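Local atomic coordinates of branched-chain-amino-acid aminotransferase (Pseudomonas aeruginosa, PDB entry 6NST), a protein that probably transfers the amino group between leucine, isoleucine or valine and 2-oxoglutarate, using pyridoxal 5'-phosphate as cofactor, in branched-chain amino acid biosynthesis. Residues M71-S76 with V118-A123. The protein carries 1 engineered substitution. Numbering follows the deposited sequence.
Sequences MQIPYS and VHVIIA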
loop_
_atom_site.group_PDB
_atom_site.type_symbol
_atom_site.label_atom_id
_atom_site.label_comp_id
_atom_site.label_asym_id
_atom_site.label_seq_id
_atom_site.Cartn_x
_atom_site.Cartn_y
_atom_site.Cartn_z
ATOM N N MET A 71 -26.306 14.094 -1.557
ATOM C CA MET A 71 -27.086 14.934 -2.456
ATOM C C MET A 71 -28.554 14.549 -2.328
ATOM O O MET A 71 -28.911 13.381 -2.508
ATOM C CB MET A 71 -26.624 14.779 -3.904
ATOM C CG MET A 71 -25.179 15.165 -4.160
ATOM S SD MET A 71 -24.777 15.047 -5.915
ATOM C CE MET A 71 -25.835 16.326 -6.588
ATOM N N GLN A 72 -29.398 15.530 -2.023
ATOM C CA GLN A 72 -30.832 15.306 -1.864
ATOM C C GLN A 72 -31.519 15.579 -3.199
ATOM O O GLN A 72 -31.622 16.732 -3.630
ATOM C CB GLN A 72 -31.391 16.195 -0.755
ATOM C CG GLN A 72 -32.873 15.990 -0.468
ATOM C CD GLN A 72 -33.177 14.619 0.106
ATOM O OE1 GLN A 72 -33.559 13.701 -0.621
ATOM N NE2 GLN A 72 -33.013 14.475 1.416
ATOM N N ILE A 73 -31.980 14.520 -3.857
ATOM C CA ILE A 73 -32.714 14.648 -5.114
ATOM C C ILE A 73 -34.072 15.278 -4.824
ATOM O O ILE A 73 -34.832 14.750 -4.000
ATOM C CB ILE A 73 -32.873 13.288 -5.812
ATOM C CG1 ILE A 73 -31.504 12.652 -6.060
ATOM C CG2 ILE A 73 -33.641 13.448 -7.118
ATOM C CD1 ILE A 73 -31.578 11.284 -6.710
ATOM N N PRO A 74 -34.425 16.390 -5.477
ATOM C CA PRO A 74 -35.692 17.066 -5.158
ATOM C C PRO A 74 -36.907 16.350 -5.727
ATOM O O PRO A 74 -38.018 16.888 -5.707
ATOM C CB PRO A 74 -35.523 18.455 -5.793
ATOM C CG PRO A 74 -34.068 18.549 -6.192
ATOM C CD PRO A 74 -33.638 17.147 -6.458
ATOM N N TYR A 75 -36.704 15.143 -6.241
ATOM C CA TYR A 75 -37.769 14.355 -6.834
ATOM C C TYR A 75 -37.686 12.932 -6.308
ATOM O O TYR A 75 -36.636 12.473 -5.851
ATOM C CB TYR A 75 -37.689 14.373 -8.369
ATOM C CG TYR A 75 -37.661 15.779 -8.917
ATOM C CD1 TYR A 75 -38.835 16.502 -9.078
ATOM C CD2 TYR A 75 -36.457 16.396 -9.240
ATOM C CE1 TYR A 75 -38.817 17.794 -9.558
ATOM C CE2 TYR A 75 -36.428 17.689 -9.722
ATOM C CZ TYR A 75 -37.612 18.382 -9.879
ATOM O OH TYR A 75 -37.593 19.669 -10.353
ATOM N N SER A 76 -38.813 12.239 -6.370
ATOM C CA SER A 76 -38.898 10.882 -5.862
ATOM C C SER A 76 -38.566 9.879 -6.959
ATOM O O SER A 76 -38.440 10.220 -8.137
ATOM C CB SER A 76 -40.289 10.615 -5.304
ATOM O OG SER A 76 -41.267 10.754 -6.320
ATOM N N VAL A 118 -30.101 21.463 -6.032
ATOM C CA VAL A 118 -29.946 20.228 -6.790
ATOM C C VAL A 118 -30.853 20.286 -8.009
ATOM O O VAL A 118 -32.063 20.518 -7.884
ATOM C CB VAL A 118 -30.272 19.000 -5.923
ATOM C CG1 VAL A 118 -30.136 17.732 -6.736
ATOM C CG2 VAL A 118 -29.367 18.953 -4.701
ATOM N N HIS A 119 -30.270 20.081 -9.187
ATOM C CA HIS A 119 -31.004 20.014 -10.442
ATOM C C HIS A 119 -30.908 18.607 -11.016
ATOM O O HIS A 119 -29.941 17.883 -10.763
ATOM C CB HIS A 119 -30.464 21.026 -11.455
ATOM C CG HIS A 119 -30.531 22.446 -10.984
ATOM N ND1 HIS A 119 -31.407 23.366 -11.518
ATOM C CD2 HIS A 119 -29.833 23.102 -10.027
ATOM C CE1 HIS A 119 -31.244 24.528 -10.912
ATOM N NE2 HIS A 119 -30.296 24.396 -10.003
ATOM N N VAL A 120 -31.918 18.223 -11.796
ATOM C CA VAL A 120 -31.984 16.895 -12.396
ATOM C C VAL A 120 -32.343 17.048 -13.869
ATOM O O VAL A 120 -33.281 17.776 -14.208
ATOM C CB VAL A 120 -33.014 15.995 -11.685
ATOM C CG1 VAL A 120 -33.069 14.626 -12.341
ATOM C CG2 VAL A 120 -32.690 15.872 -10.205
ATOM N N ILE A 121 -31.605 16.360 -14.741
ATOM C CA ILE A 121 -31.907 16.333 -16.168
ATOM C C ILE A 121 -31.901 14.893 -16.651
ATOM O O ILE A 121 -31.126 14.057 -16.175
ATOM C CB ILE A 121 -30.916 17.181 -17.002
ATOM C CG1 ILE A 121 -29.467 16.752 -16.730
ATOM C CG2 ILE A 121 -31.119 18.652 -16.727
ATOM C CD1 ILE A 121 -28.868 15.886 -17.831
ATOM N N ILE A 122 -32.795 14.598 -17.594
ATOM C CA ILE A 122 -32.867 13.265 -18.182
ATOM C C ILE A 122 -32.956 13.406 -19.695
ATOM O O ILE A 122 -34.021 13.725 -20.239
ATOM C CB ILE A 122 -34.056 12.451 -17.638
ATOM C CG1 ILE A 122 -33.998 12.389 -16.109
ATOM C CG2 ILE A 122 -34.045 11.044 -18.223
ATOM C CD1 ILE A 122 -35.154 11.666 -15.479
ATOM N N ALA A 123 -31.845 13.152 -20.381
ATOM C CA ALA A 123 -31.763 13.258 -21.830
ATOM C C ALA A 123 -31.696 11.868 -22.449
ATOM O O ALA A 123 -31.053 10.966 -21.903
ATOM C CB ALA A 123 -30.539 14.075 -22.250
#
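The loop 71-76, which links helix 55-68 to helix 77-89, packs on the antiparallel sheet of this class-IV aminotransferase at strand 118-123. Two valines of the strand, Val118 and Val120, carry its side of the contact, and both point toward the loop. The tight part is at Val118. Its CG1 stands anti to the backbone N (chi1 179°) and meets the Pro74 ring, with Val118 CG1 3.6 Å from Pro74 CD. The ring crosses the valine obliquely, and its outer corner reaches past the side chain to the backbone, with Pro74 CG 3.3 Å from Val118 O. The Gln72 carbonyl sits against both methyls of the same valine, nearest to CG2, with Gln72 O to Val118 CG2 at 3.3 Å. These closest contacts lie at the exposed edge: Pro74 and Gln72 are exposed, Val118 partly so. The end of the Gln72 side chain leads away from the strand.

Further along the strand, around buried Val120 and Ile73, the packing is looser. A single methyl, Val120 CG2, anti to its carbonyl carbon, takes three neighbours. Ile73 CG2 lies 4.0 Å from Val120 CG2, the two side chains crossing at about a right angle. Tyr75 brings its ring edge, with CD2 3.9 Å from Val120 CG2, so the methyl lies near the ring plane rather than over a face. Pro74 CD lies 4.1 Å from Val120 CG2. Ile73 leaves its backbone away from the strand, and its side chain also touches Phe63 and Ala66 of helix 55-68. Trp11 meets the Tyr75 ring edge-to-face and also touches Val120.

No hydrogen bond joins the two segments. The contact is van der Waals packing, carbonyl oxygens against carbons at the tight end and a methyl against apolar carbons at the other, without the directional backbone pairing of an added strand.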